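Local coordinates for catechol 1,2-dioxygenase (Pseudomonas putida, PDB 2AZQ), which probably catalyses the iron(III)-dependent intradiol cleavage of catechol by dioxygen to cis,cis-muconate, an early step of the beta-ketoadipate pathway, at residues T151-H156 / H223-A228; L109-A114 / N174-I179; T236-A241 / L284-R289; V121-G126 / A189-P194. All coordinates share one frame; numbering follows the deposited sequence.

In the fold
All four contacts involve the mixed beta sheet of the dioxygenase domain. Contact 1 pairs strands 151-155 and 217-227 and carries an iron ligand. Contact 2, about 8 Å away centre to centre, brings the loop before strand 116-118 onto strand 176-180, which neighbours strand 151-155. Contact 3, its centre about 11 Å from that of contact 1, sets strand 234-240, the neighbour of 217-227, facing strand 281-289. Contact 4, its centre about 12 Å from that of contact 2, joins strands 120-122 and 186-192. Along the chain, contacts 1, 2 and 4 interleave, whereas contact 3 begins only after they close. The strand pair carrying the iron ligand is thus flanked by strands that bring together distant parts of the sequence.

Contact 1: residues T151-H156 / H223-A228; sequences TVDLWH and HFFISA. With FE (Fe (III) ion), chain B.
Trp-155 and His-223 meet ring on ring: the five-membered ring of the indole and the imidazole form an offset stack, with centroids 4.3 Å apart and planes 12° from parallel. His-223 also places its CB over the six-membered ring of Trp-155, a CH-pi contact 3.3 Å from the ring centroid. CG of Trp-155 sits between its own backbone N and carbonyl carbon (chi1 64°), and the indole lies across strand 223-227. Its far edge, at CZ3 and CH2, approaches the face of Phe-225 in a T-shaped pair.

The strands run antiparallel, with hydrogen-bonded pairs Thr-151/Ser-227, Asp-153/Phe-225 and Trp-155/His-223. The middle pair includes Asp-153 N to Phe-225 O at 2.8 Å, whereas each outer pair has one weak bond. Asp-153 OD2 is hydrogen-bonded to Tyr-110 OH.

On the face that carries Val-152, Leu-154, Phe-224 and Ile-226 the side chains are apolar. Leu-154 CD1 lies 3.9 Å from Phe-224 CE2, and Val-152 CG2 comes to the edge of that ring.

Metal coordination completes the contact: His-223 NE2 binds iron(III) at 2.0 Å. With Tyr-163, Tyr-197 and His-221, it makes the two-histidine, two-tyrosine non-haem iron site characteristic of intradiol dioxygenases.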
loop_
_atom_site.group_PDB
_atom_site.type_symbol
_atom_site.label_atom_id
_atom_site.label_comp_id
_atom_site.label_asym_id
_atom_site.label_seq_id
_atom_site.Cartn_x
_atom_site.Cartn_y
_atom_site.Cartn_z
ATOM N N THR A 151 -11.933 14.663 -29.736
ATOM C CA THR A 151 -11.454 13.288 -29.635
ATOM C C THR A 151 -12.250 12.483 -28.630
ATOM O O THR A 151 -12.404 12.911 -27.498
ATOM C CB THR A 151 -9.976 13.264 -29.196
ATOM O OG1 THR A 151 -9.151 13.674 -30.287
ATOM C CG2 THR A 151 -9.565 11.881 -28.725
ATOM N N VAL A 152 -12.810 11.353 -29.025
ATOM C CA VAL A 152 -13.484 10.556 -28.013
ATOM C C VAL A 152 -12.591 9.320 -27.874
ATOM O O VAL A 152 -12.414 8.540 -28.833
ATOM C CB VAL A 152 -14.979 10.158 -28.351
ATOM C CG1 VAL A 152 -15.556 11.039 -29.448
ATOM C CG2 VAL A 152 -15.083 8.671 -28.642
ATOM N N ASP A 153 -11.993 9.210 -26.684
ATOM C CA ASP A 153 -11.066 8.140 -26.292
ATOM C C ASP A 153 -11.829 7.048 -25.523
ATOM O O ASP A 153 -12.178 7.270 -24.357
ATOM C CB ASP A 153 -10.031 8.737 -25.362
ATOM C CG ASP A 153 -8.732 7.999 -25.384
ATOM O OD1 ASP A 153 -8.772 6.750 -25.493
ATOM O OD2 ASP A 153 -7.683 8.684 -25.259
ATOM N N LEU A 154 -12.062 5.882 -26.135
ATOM C CA LEU A 154 -12.830 4.832 -25.458
ATOM C C LEU A 154 -12.208 3.450 -25.313
ATOM O O LEU A 154 -11.474 2.975 -26.177
ATOM C CB LEU A 154 -14.211 4.658 -26.122
ATOM C CG LEU A 154 -14.364 4.021 -27.521
ATOM C CD1 LEU A 154 -15.862 3.952 -27.839
ATOM C CD2 LEU A 154 -13.616 4.797 -28.595
ATOM N N TRP A 155 -12.534 2.797 -24.201
ATOM C CA TRP A 155 -12.031 1.456 -23.919
ATOM C C TRP A 155 -13.089 0.664 -23.148
ATOM O O TRP A 155 -13.821 1.245 -22.356
ATOM C CB TRP A 155 -10.705 1.540 -23.138
ATOM C CG TRP A 155 -10.732 2.151 -21.741
ATOM C CD1 TRP A 155 -10.634 1.470 -20.554
ATOM C CD2 TRP A 155 -10.758 3.555 -21.383
ATOM N NE1 TRP A 155 -10.591 2.349 -19.490
ATOM C CE2 TRP A 155 -10.665 3.632 -19.964
ATOM C CE3 TRP A 155 -10.847 4.747 -22.114
ATOM C CZ2 TRP A 155 -10.661 4.844 -19.269
ATOM C CZ3 TRP A 155 -10.844 5.961 -21.411
ATOM C CH2 TRP A 155 -10.751 5.991 -20.001
ATOM N N HIS A 156 -13.199 -0.638 -23.413
ATOM C CA HIS A 156 -14.173 -1.471 -22.709
ATOM C C HIS A 156 -13.775 -2.930 -22.742
ATOM O O HIS A 156 -12.922 -3.330 -23.556
ATOM C CB HIS A 156 -15.598 -1.276 -23.266
ATOM C CG HIS A 156 -15.847 -1.881 -24.623
ATOM N ND1 HIS A 156 -16.016 -3.237 -24.822
ATOM C CD2 HIS A 156 -16.022 -1.305 -25.839
ATOM C CE1 HIS A 156 -16.284 -3.469 -26.096
ATOM N NE2 HIS A 156 -16.294 -2.314 -26.735
ATOM N N HIS A 223 -15.902 3.053 -21.166
ATOM C CA HIS A 223 -15.214 4.266 -20.636
ATOM C C HIS A 223 -14.929 5.368 -21.684
ATOM O O HIS A 223 -14.603 5.085 -22.841
ATOM C CB HIS A 223 -13.859 3.841 -20.042
ATOM C CG HIS A 223 -13.942 2.862 -18.914
ATOM N ND1 HIS A 223 -14.158 3.232 -17.604
ATOM C CD2 HIS A 223 -13.831 1.513 -18.910
ATOM C CE1 HIS A 223 -14.179 2.151 -16.844
ATOM N NE2 HIS A 223 -13.983 1.095 -17.613
ATOM N N PHE A 224 -15.074 6.624 -21.280
ATOM C CA PHE A 224 -14.766 7.715 -22.198
ATOM C C PHE A 224 -13.921 8.822 -21.642
ATOM O O PHE A 224 -14.067 9.230 -20.483
ATOM C CB PHE A 224 -16.011 8.414 -22.760
ATOM C CG PHE A 224 -16.871 7.546 -23.600
ATOM C CD1 PHE A 224 -17.834 6.737 -23.018
ATOM C CD2 PHE A 224 -16.733 7.552 -24.987
ATOM C CE1 PHE A 224 -18.658 5.954 -23.799
ATOM C CE2 PHE A 224 -17.548 6.773 -25.774
ATOM C CZ PHE A 224 -18.522 5.970 -25.178
ATOM N N PHE A 225 -13.029 9.300 -22.498
ATOM C CA PHE A 225 -12.167 10.451 -22.225
ATOM C C PHE A 225 -12.597 11.316 -23.412
ATOM O O PHE A 225 -12.457 10.898 -24.562
ATOM C CB PHE A 225 -10.691 10.094 -22.362
ATOM C CG PHE A 225 -10.015 9.783 -21.077
ATOM C CD1 PHE A 225 -8.738 9.229 -21.077
ATOM C CD2 PHE A 225 -10.620 10.047 -19.871
ATOM C CE1 PHE A 225 -8.072 8.935 -19.880
ATOM C CE2 PHE A 225 -9.951 9.752 -18.670
ATOM C CZ PHE A 225 -8.678 9.196 -18.683
ATOM N N ILE A 226 -13.174 12.476 -23.137
ATOM C CA ILE A 226 -13.641 13.341 -24.207
ATOM C C ILE A 226 -13.053 14.728 -24.006
ATOM O O ILE A 226 -13.104 15.313 -22.919
ATOM C CB ILE A 226 -15.192 13.328 -24.268
ATOM C CG1 ILE A 226 -15.633 11.861 -24.420
ATOM C CG2 ILE A 226 -15.700 14.144 -25.463
ATOM C CD1 ILE A 226 -16.984 11.590 -25.008
ATOM N N SER A 227 -12.462 15.243 -25.069
ATOM C CA SER A 227 -11.804 16.513 -24.972
ATOM C C SER A 227 -11.751 17.167 -26.328
ATOM O O SER A 227 -11.736 16.491 -27.334
ATOM C CB SER A 227 -10.405 16.294 -24.376
ATOM O OG SER A 227 -9.701 15.272 -25.064
ATOM N N ALA A 228 -11.764 18.492 -26.335
ATOM C CA ALA A 228 -11.748 19.269 -27.562
ATOM C C ALA A 228 -11.075 20.614 -27.335
ATOM O O ALA A 228 -11.285 21.273 -26.308
ATOM C CB ALA A 228 -13.187 19.476 -28.086
HETATM FE FE FE B . -14.065 -0.556 -16.486
#

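Contact 2: residues L109-A114 / N174-I179; sequences LYVAGA and NLRRRI
Val-111 lays a methyl group over the guanidinium of Arg-176, with CG2 3.4 Å from CZ and the two side chains crossing at about a right angle. Arg-176 is extended from CG to NE (chi3 177°), which carries its flat end from the strand to the loop. At the edge of the guanidinium, NH2 donates to Leu-109 O, although the modelled bond is too short for its length to be trusted. NE has a weak bond to Ser-164 OG. Further along, the methyl group of Ala-114 packs onto the base of the same arginine, its CB 4.1 Å from Arg-176 CB. This end of the contact is close-packed, and Leu-109 continues it to the iron ligand Tyr-163.

The end at Gly-113 is more open to solvent and is held by polar contacts rather than by methyl packing. Here Arg-178 bends at chi3 (-67°) and brings its guanidinium to Ala-114 O. The main bond, from NH2, is 2.7 Å long, with the donor tilted 24° from the carbonyl plane of Ala-114. NE adds a weak bond to that same oxygen.

Arg-178 thus ties the irregular loop to the strand through a main-chain carbonyl, which it probably polarises, and Arg-176 probably does the same at Leu-109.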
loop_
_atom_site.group_PDB
_atom_site.type_symbol
_atom_site.label_atom_id
_atom_site.label_comp_id
_atom_site.label_asym_id
_atom_site.label_seq_id
_atom_site.Cartn_x
_atom_site.Cartn_y
_atom_site.Cartn_z
ATOM N N LEU A 109 -7.908 0.836 -15.400
ATOM C CA LEU A 109 -7.482 0.159 -16.629
ATOM C C LEU A 109 -7.316 0.902 -17.963
ATOM O O LEU A 109 -7.519 0.303 -19.021
ATOM C CB LEU A 109 -8.417 -1.021 -16.848
ATOM C CG LEU A 109 -8.731 -1.772 -15.543
ATOM C CD1 LEU A 109 -9.987 -2.608 -15.732
ATOM C CD2 LEU A 109 -7.561 -2.603 -15.102
ATOM N N TYR A 110 -6.936 2.171 -17.938
ATOM C CA TYR A 110 -6.725 2.921 -19.174
ATOM C C TYR A 110 -5.327 2.621 -19.710
ATOM O O TYR A 110 -4.448 2.259 -18.935
ATOM C CB TYR A 110 -6.806 4.416 -18.895
ATOM C CG TYR A 110 -6.529 5.283 -20.101
ATOM C CD1 TYR A 110 -7.467 5.408 -21.133
ATOM C CD2 TYR A 110 -5.334 5.992 -20.198
ATOM C CE1 TYR A 110 -7.219 6.243 -22.235
ATOM C CE2 TYR A 110 -5.065 6.817 -21.274
ATOM C CZ TYR A 110 -6.008 6.958 -22.293
ATOM O OH TYR A 110 -5.775 7.884 -23.302
ATOM N N VAL A 111 -5.130 2.767 -21.024
ATOM C CA VAL A 111 -3.831 2.553 -21.686
ATOM C C VAL A 111 -3.647 3.610 -22.790
ATOM O O VAL A 111 -4.435 3.688 -23.746
ATOM C CB VAL A 111 -3.705 1.177 -22.363
ATOM C CG1 VAL A 111 -2.289 1.040 -22.906
ATOM C CG2 VAL A 111 -4.062 0.045 -21.396
ATOM N N ALA A 112 -2.594 4.410 -22.673
ATOM C CA ALA A 112 -2.340 5.493 -23.617
ATOM C C ALA A 112 -1.994 5.103 -25.042
ATOM O O ALA A 112 -1.615 3.975 -25.321
ATOM C CB ALA A 112 -1.256 6.389 -23.062
ATOM N N GLY A 113 -2.152 6.066 -25.943
ATOM C CA GLY A 113 -1.832 5.884 -27.352
ATOM C C GLY A 113 -2.630 4.931 -28.220
ATOM O O GLY A 113 -2.110 4.485 -29.247
ATOM N N ALA A 114 -3.867 4.614 -27.848
ATOM C CA ALA A 114 -4.669 3.690 -28.660
ATOM C C ALA A 114 -4.769 4.155 -30.113
ATOM O O ALA A 114 -4.651 5.349 -30.389
ATOM C CB ALA A 114 -6.071 3.554 -28.072
ATOM N N ASN A 174 -7.022 -4.035 -28.217
ATOM C CA ASN A 174 -8.331 -4.536 -28.605
ATOM C C ASN A 174 -9.377 -3.782 -27.785
ATOM O O ASN A 174 -9.197 -3.556 -26.575
ATOM C CB ASN A 174 -8.415 -6.036 -28.331
ATOM C CG ASN A 174 -9.658 -6.670 -28.917
ATOM O OD1 ASN A 174 -10.393 -7.348 -28.218
ATOM N ND2 ASN A 174 -9.886 -6.464 -30.209
ATOM N N LEU A 175 -10.461 -3.389 -28.446
ATOM C CA LEU A 175 -11.527 -2.633 -27.793
ATOM C C LEU A 175 -11.005 -1.293 -27.239
ATOM O O LEU A 175 -11.511 -0.772 -26.240
ATOM C CB LEU A 175 -12.153 -3.477 -26.675
ATOM C CG LEU A 175 -12.462 -4.883 -27.188
ATOM C CD1 LEU A 175 -13.133 -5.692 -26.094
ATOM C CD2 LEU A 175 -13.356 -4.790 -28.418
ATOM N N ARG A 176 -9.992 -0.737 -27.895
ATOM C CA ARG A 176 -9.399 0.541 -27.481
ATOM C C ARG A 176 -9.135 1.455 -28.681
ATOM O O ARG A 176 -8.379 1.101 -29.585
ATOM C CB ARG A 176 -8.082 0.293 -26.740
ATOM C CG ARG A 176 -8.253 -0.274 -25.327
ATOM C CD ARG A 176 -6.952 -0.831 -24.717
ATOM N NE ARG A 176 -7.164 -1.288 -23.346
ATOM C CZ ARG A 176 -7.323 -0.462 -22.323
ATOM N NH1 ARG A 176 -7.280 0.850 -22.546
ATOM N NH2 ARG A 176 -7.550 -0.936 -21.108
ATOM N N ARG A 177 -9.742 2.634 -28.686
ATOM C CA ARG A 177 -9.543 3.556 -29.799
ATOM C C ARG A 177 -9.775 5.050 -29.500
ATOM O O ARG A 177 -10.484 5.455 -28.567
ATOM C CB ARG A 177 -10.469 3.187 -30.986
ATOM C CG ARG A 177 -10.259 1.835 -31.669
ATOM C CD ARG A 177 -8.965 1.780 -32.480
ATOM N NE ARG A 177 -8.824 0.508 -33.192
ATOM C CZ ARG A 177 -8.615 -0.686 -32.626
ATOM N NH1 ARG A 177 -8.509 -1.764 -33.389
ATOM N NH2 ARG A 177 -8.488 -0.806 -31.311
ATOM N N ARG A 178 -9.169 5.874 -30.338
ATOM C CA ARG A 178 -9.367 7.295 -30.242
ATOM C C ARG A 178 -10.037 7.709 -31.552
ATOM O O ARG A 178 -9.424 7.681 -32.622
ATOM C CB ARG A 178 -8.041 8.012 -30.014
ATOM C CG ARG A 178 -7.644 8.162 -28.544
ATOM C CD ARG A 178 -6.302 8.881 -28.440
ATOM N NE ARG A 178 -5.251 8.035 -28.984
ATOM C CZ ARG A 178 -4.088 8.470 -29.460
ATOM N NH1 ARG A 178 -3.800 9.760 -29.469
ATOM N NH2 ARG A 178 -3.206 7.602 -29.936
ATOM N N ILE A 179 -11.325 8.040 -31.443
ATOM C CA ILE A 179 -12.157 8.455 -32.582
ATOM C C ILE A 179 -12.235 9.975 -32.686
ATOM O O ILE A 179 -12.570 10.627 -31.713
ATOM C CB ILE A 179 -13.621 7.904 -32.436
ATOM C CG1 ILE A 179 -13.635 6.380 -32.537
ATOM C CG2 ILE A 179 -14.494 8.450 -33.528
ATOM C CD1 ILE A 179 -14.977 5.744 -32.258
#

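Contact 3: residues T236-A241 / L284-R289; sequences TQINFA and LSFDFR
Thr-236, Ile-238 and Phe-240 face Phe-288, Phe-286 and Leu-284 from segments whose end-to-end directions are 161° apart and whose backbones are well separated, with the CA atoms of Ile-238 and Phe-286 8.1 Å from each other. No hydrogen bond joins them; alternate side chains interdigitate across the hydrophobic interior of the beta sandwich found in intradiol dioxygenases.

Ile-238 is central. Its CG1, anti to the carbonyl carbon (chi1 -69°), lies over one face of the Phe-286 ring in a CH-pi contact, 4.2 Å from the centroid and 16° off the ring normal. CD1 slides past that ring to its root, 3.7 Å from Phe-286 CB, and also reaches Phe-288 CZ. The other branch, CG2, meets Leu-284 CD2.

That leucine methyl also touches Phe-240, whose CZ is its nearest ring atom. Within 284-289, Phe-286 sets CD2 above the face of Phe-288, toward the rim of the ring. Phe-224 of strand 217-227 touches both Ile-238 and Phe-288, connecting this interior to the back of the iron-binding strand, and Leu-262 packs on Phe-240 and Leu-284.

At the Thr-236 end, the methyl CG2 comes to the edge of the Phe-288 ring, 3.8 Å from CE2.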
loop_
_atom_site.group_PDB
_atom_site.type_symbol
_atom_site.label_atom_id
_atom_site.label_comp_id
_atom_site.label_asym_id
_atom_site.label_seq_id
_atom_site.Cartn_x
_atom_site.Cartn_y
_atom_site.Cartn_z
ATOM N N THR A 236 -15.898 9.963 -18.256
ATOM C CA THR A 236 -17.218 9.436 -17.957
ATOM C C THR A 236 -17.380 8.006 -18.491
ATOM O O THR A 236 -16.464 7.459 -19.119
ATOM C CB THR A 236 -18.308 10.353 -18.576
ATOM O OG1 THR A 236 -19.600 9.959 -18.097
ATOM C CG2 THR A 236 -18.279 10.265 -20.112
ATOM N N GLN A 237 -18.543 7.413 -18.231
ATOM C CA GLN A 237 -18.874 6.051 -18.671
ATOM C C GLN A 237 -20.291 6.046 -19.227
ATOM O O GLN A 237 -21.066 6.962 -18.950
ATOM C CB GLN A 237 -18.863 5.042 -17.485
ATOM C CG GLN A 237 -17.511 4.640 -16.923
ATOM C CD GLN A 237 -17.575 3.628 -15.742
ATOM O OE1 GLN A 237 -18.550 2.888 -15.581
ATOM N NE2 GLN A 237 -16.500 3.578 -14.940
ATOM N N ILE A 238 -20.612 5.032 -20.028
ATOM C CA ILE A 238 -21.989 4.809 -20.484
ATOM C C ILE A 238 -22.254 3.455 -19.800
ATOM O O ILE A 238 -21.464 2.534 -19.985
ATOM C CB ILE A 238 -22.145 4.560 -22.035
ATOM C CG1 ILE A 238 -21.846 5.824 -22.840
ATOM C CG2 ILE A 238 -23.555 4.065 -22.359
ATOM C CD1 ILE A 238 -21.919 5.585 -24.374
ATOM N N ASN A 239 -23.293 3.336 -18.973
ATOM C CA ASN A 239 -23.619 2.038 -18.372
ATOM C C ASN A 239 -24.769 1.463 -19.173
ATOM O O ASN A 239 -25.731 2.172 -19.452
ATOM C CB ASN A 239 -24.127 2.180 -16.962
ATOM C CG ASN A 239 -23.117 2.729 -16.047
ATOM O OD1 ASN A 239 -22.069 2.124 -15.840
ATOM N ND2 ASN A 239 -23.413 3.888 -15.471
ATOM N N PHE A 240 -24.699 0.182 -19.512
ATOM C CA PHE A 240 -25.760 -0.469 -20.289
ATOM C C PHE A 240 -27.052 -0.702 -19.562
ATOM O O PHE A 240 -27.065 -1.108 -18.405
ATOM C CB PHE A 240 -25.230 -1.763 -20.856
ATOM C CG PHE A 240 -24.331 -1.532 -21.979
ATOM C CD1 PHE A 240 -23.376 -0.528 -21.883
ATOM C CD2 PHE A 240 -24.521 -2.180 -23.181
ATOM C CE1 PHE A 240 -22.629 -0.147 -22.960
ATOM C CE2 PHE A 240 -23.779 -1.814 -24.287
ATOM C CZ PHE A 240 -22.824 -0.780 -24.177
ATOM N N ALA A 241 -28.155 -0.437 -20.245
ATOM C CA ALA A 241 -29.447 -0.599 -19.597
ATOM C C ALA A 241 -29.802 -2.071 -19.393
ATOM O O ALA A 241 -29.501 -2.898 -20.241
ATOM C CB ALA A 241 -30.512 0.090 -20.401
ATOM N N LEU A 284 -26.653 1.538 -30.002
ATOM C CA LEU A 284 -26.657 2.441 -28.879
ATOM C C LEU A 284 -26.174 3.824 -29.335
ATOM O O LEU A 284 -25.152 3.971 -30.032
ATOM C CB LEU A 284 -25.765 1.835 -27.779
ATOM C CG LEU A 284 -25.405 2.627 -26.516
ATOM C CD1 LEU A 284 -26.651 3.192 -25.838
ATOM C CD2 LEU A 284 -24.652 1.706 -25.579
ATOM N N SER A 285 -26.941 4.845 -28.984
ATOM C CA SER A 285 -26.559 6.197 -29.368
ATOM C C SER A 285 -26.499 7.035 -28.108
ATOM O O SER A 285 -27.390 6.994 -27.265
ATOM C CB SER A 285 -27.559 6.793 -30.350
ATOM O OG SER A 285 -28.796 7.005 -29.709
ATOM N N PHE A 286 -25.421 7.791 -27.986
ATOM C CA PHE A 286 -25.233 8.606 -26.812
ATOM C C PHE A 286 -24.347 9.792 -27.207
ATOM O O PHE A 286 -23.330 9.610 -27.890
ATOM C CB PHE A 286 -24.566 7.752 -25.727
ATOM C CG PHE A 286 -24.607 8.350 -24.375
ATOM C CD1 PHE A 286 -25.527 7.903 -23.439
ATOM C CD2 PHE A 286 -23.728 9.381 -24.027
ATOM C CE1 PHE A 286 -25.579 8.481 -22.154
ATOM C CE2 PHE A 286 -23.772 9.970 -22.743
ATOM C CZ PHE A 286 -24.701 9.517 -21.808
ATOM N N ASP A 287 -24.765 10.992 -26.786
ATOM C CA ASP A 287 -24.049 12.239 -27.058
ATOM C C ASP A 287 -23.439 12.830 -25.799
ATOM O O ASP A 287 -23.988 12.737 -24.693
ATOM C CB ASP A 287 -24.976 13.310 -27.625
ATOM C CG ASP A 287 -25.715 12.856 -28.849
ATOM O OD1 ASP A 287 -25.060 12.503 -29.851
ATOM O OD2 ASP A 287 -26.962 12.867 -28.800
ATOM N N PHE A 288 -22.305 13.482 -25.979
ATOM C CA PHE A 288 -21.639 14.103 -24.854
ATOM C C PHE A 288 -21.696 15.576 -25.120
ATOM O O PHE A 288 -21.517 16.009 -26.257
ATOM C CB PHE A 288 -20.205 13.615 -24.767
ATOM C CG PHE A 288 -20.093 12.131 -24.772
ATOM C CD1 PHE A 288 -20.157 11.426 -25.971
ATOM C CD2 PHE A 288 -19.961 11.427 -23.566
ATOM C CE1 PHE A 288 -20.085 10.032 -25.968
ATOM C CE2 PHE A 288 -19.891 10.026 -23.555
ATOM C CZ PHE A 288 -19.951 9.325 -24.753
ATOM N N ARG A 289 -22.003 16.326 -24.072
ATOM C CA ARG A 289 -22.109 17.769 -24.150
ATOM C C ARG A 289 -20.995 18.283 -23.243
ATOM O O ARG A 289 -20.970 17.953 -22.056
ATOM C CB ARG A 289 -23.491 18.190 -23.642
ATOM C CG ARG A 289 -23.749 19.670 -23.761
ATOM C CD ARG A 289 -25.152 20.048 -23.439
ATOM N NE ARG A 289 -25.322 21.428 -23.861
ATOM C CZ ARG A 289 -26.462 22.125 -23.810
ATOM N NH1 ARG A 289 -27.587 21.575 -23.342
ATOM N NH2 ARG A 289 -26.481 23.386 -24.253
#

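Contact 4: residues V121-G126 / A189-P194; sequences VRMDDG and ARSIVP
A short parallel strand pair sets Arg-122 beside Arg-190, and an Asx turn follows it. Both backbone bonds converge on Arg-190: its N donates to Val-121 O at 3.1 Å, and its O accepts from Met-123 N at 2.9 Å.

The two arginine side chains point the same way, and their guanidiniums stack with centres 3.9 Å apart and planes at 13°. The bend of Arg-190 at chi2 (-74°) brings its guanidinium alongside that of the extended Arg-122. Asp-124 probably eases the like charges. It is gripped side-on by Arg-122, whose NH2 meets the syn lone pair of OD2 at 2.9 Å while NE reaches OD1 from above the carboxylate plane. OD2 also accepts from Gly-126 N, closing the Asx turn. OD1 lies well out of the plane of the Arg-190 guanidinium, near enough for charge attraction alone.

Met-123 CB packs on Ser-191, whose OG bonds to His-156. Strand 186-192 runs between strand 120-122 and the antiparallel strand 132-140, while Val-121 and Ala-189 both rest on Ile-179 of strand 176-180.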
loop_
_atom_site.group_PDB
_atom_site.type_symbol
_atom_site.label_atom_id
_atom_site.label_comp_id
_atom_site.label_asym_id
_atom_site.label_seq_id
_atom_site.Cartn_x
_atom_site.Cartn_y
_atom_site.Cartn_z
ATOM N N VAL A 121 -14.624 3.795 -36.998
ATOM C CA VAL A 121 -13.602 2.811 -36.686
ATOM C C VAL A 121 -14.243 1.502 -36.210
ATOM O O VAL A 121 -15.361 1.501 -35.700
ATOM C CB VAL A 121 -12.623 3.356 -35.569
ATOM C CG1 VAL A 121 -13.311 3.412 -34.233
ATOM C CG2 VAL A 121 -11.379 2.510 -35.499
ATOM N N ARG A 122 -13.570 0.380 -36.423
ATOM C CA ARG A 122 -14.070 -0.873 -35.870
ATOM C C ARG A 122 -13.122 -1.048 -34.668
ATOM O O ARG A 122 -11.921 -0.779 -34.785
ATOM C CB ARG A 122 -13.905 -2.042 -36.836
ATOM C CG ARG A 122 -14.246 -3.369 -36.193
ATOM C CD ARG A 122 -14.308 -4.491 -37.199
ATOM N NE ARG A 122 -14.605 -5.787 -36.581
ATOM C CZ ARG A 122 -15.029 -6.854 -37.254
ATOM N NH1 ARG A 122 -15.213 -6.796 -38.567
ATOM N NH2 ARG A 122 -15.258 -7.988 -36.618
ATOM N N MET A 123 -13.645 -1.490 -33.528
ATOM C CA MET A 123 -12.826 -1.655 -32.331
ATOM C C MET A 123 -12.352 -3.070 -31.959
ATOM O O MET A 123 -11.358 -3.197 -31.248
ATOM C CB MET A 123 -13.565 -1.072 -31.117
ATOM C CG MET A 123 -13.797 0.411 -31.148
ATOM S SD MET A 123 -14.646 0.892 -29.639
ATOM C CE MET A 123 -13.374 0.536 -28.453
ATOM N N ASP A 124 -13.050 -4.110 -32.413
ATOM C CA ASP A 124 -12.695 -5.502 -32.067
ATOM C C ASP A 124 -11.826 -6.218 -33.116
ATOM O O ASP A 124 -11.867 -5.874 -34.300
ATOM C CB ASP A 124 -13.962 -6.342 -31.898
ATOM C CG ASP A 124 -14.733 -6.492 -33.204
ATOM O OD1 ASP A 124 -15.360 -5.508 -33.638
ATOM O OD2 ASP A 124 -14.686 -7.571 -33.821
ATOM N N ASP A 125 -11.069 -7.231 -32.692
ATOM C CA ASP A 125 -10.224 -7.986 -33.626
ATOM C C ASP A 125 -10.939 -9.204 -34.282
ATOM O O ASP A 125 -10.303 -10.051 -34.889
ATOM C CB ASP A 125 -8.934 -8.467 -32.931
ATOM C CG ASP A 125 -9.213 -9.302 -31.690
ATOM O OD1 ASP A 125 -10.225 -10.043 -31.692
ATOM O OD2 ASP A 125 -8.420 -9.238 -30.721
ATOM N N GLY A 126 -12.255 -9.295 -34.138
ATOM C CA GLY A 126 -13.001 -10.383 -34.753
ATOM C C GLY A 126 -12.672 -11.751 -34.214
ATOM O O GLY A 126 -12.636 -12.734 -34.940
ATOM N N ALA A 189 -18.874 3.834 -34.016
ATOM C CA ALA A 189 -18.004 2.727 -33.602
ATOM C C ALA A 189 -18.632 1.335 -33.712
ATOM O O ALA A 189 -19.615 1.040 -33.050
ATOM C CB ALA A 189 -17.515 2.965 -32.184
ATOM N N ARG A 190 -18.059 0.488 -34.557
ATOM C CA ARG A 190 -18.535 -0.889 -34.741
ATOM C C ARG A 190 -17.732 -1.724 -33.735
ATOM O O ARG A 190 -16.506 -1.758 -33.788
ATOM C CB ARG A 190 -18.269 -1.333 -36.202
ATOM C CG ARG A 190 -18.846 -2.706 -36.653
ATOM C CD ARG A 190 -18.069 -3.877 -36.071
ATOM N NE ARG A 190 -18.597 -5.206 -36.415
ATOM C CZ ARG A 190 -18.710 -5.701 -37.648
ATOM N NH1 ARG A 190 -18.335 -4.983 -38.694
ATOM N NH2 ARG A 190 -19.149 -6.942 -37.821
ATOM N N SER A 191 -18.407 -2.379 -32.803
ATOM C CA SER A 191 -17.668 -3.146 -31.807
ATOM C C SER A 191 -18.461 -4.363 -31.279
ATOM O O SER A 191 -19.130 -5.059 -32.063
ATOM C CB SER A 191 -17.257 -2.191 -30.673
ATOM O OG SER A 191 -16.412 -2.796 -29.713
ATOM N N ILE A 192 -18.345 -4.650 -29.980
ATOM C CA ILE A 192 -19.090 -5.752 -29.371
ATOM C C ILE A 192 -19.580 -5.421 -27.963
ATOM O O ILE A 192 -18.928 -4.702 -27.204
ATOM C CB ILE A 192 -18.272 -7.065 -29.293
ATOM C CG1 ILE A 192 -17.101 -6.916 -28.318
ATOM C CG2 ILE A 192 -17.780 -7.456 -30.684
ATOM C CD1 ILE A 192 -16.386 -8.201 -28.060
ATOM N N VAL A 193 -20.747 -5.934 -27.614
ATOM C CA VAL A 193 -21.294 -5.674 -26.291
ATOM C C VAL A 193 -20.330 -6.213 -25.245
ATOM O O VAL A 193 -20.021 -7.387 -25.247
ATOM C CB VAL A 193 -22.682 -6.328 -26.149
ATOM C CG1 VAL A 193 -23.153 -6.197 -24.745
ATOM C CG2 VAL A 193 -23.658 -5.665 -27.116
ATOM N N PRO A 194 -19.836 -5.352 -24.345
ATOM C CA PRO A 194 -18.893 -5.740 -23.290
ATOM C C PRO A 194 -19.592 -6.399 -22.143
ATOM O O PRO A 194 -20.770 -6.225 -21.962
ATOM C CB PRO A 194 -18.299 -4.402 -22.872
ATOM C CG PRO A 194 -19.520 -3.530 -22.897
ATOM C CD PRO A 194 -20.108 -3.902 -24.271
#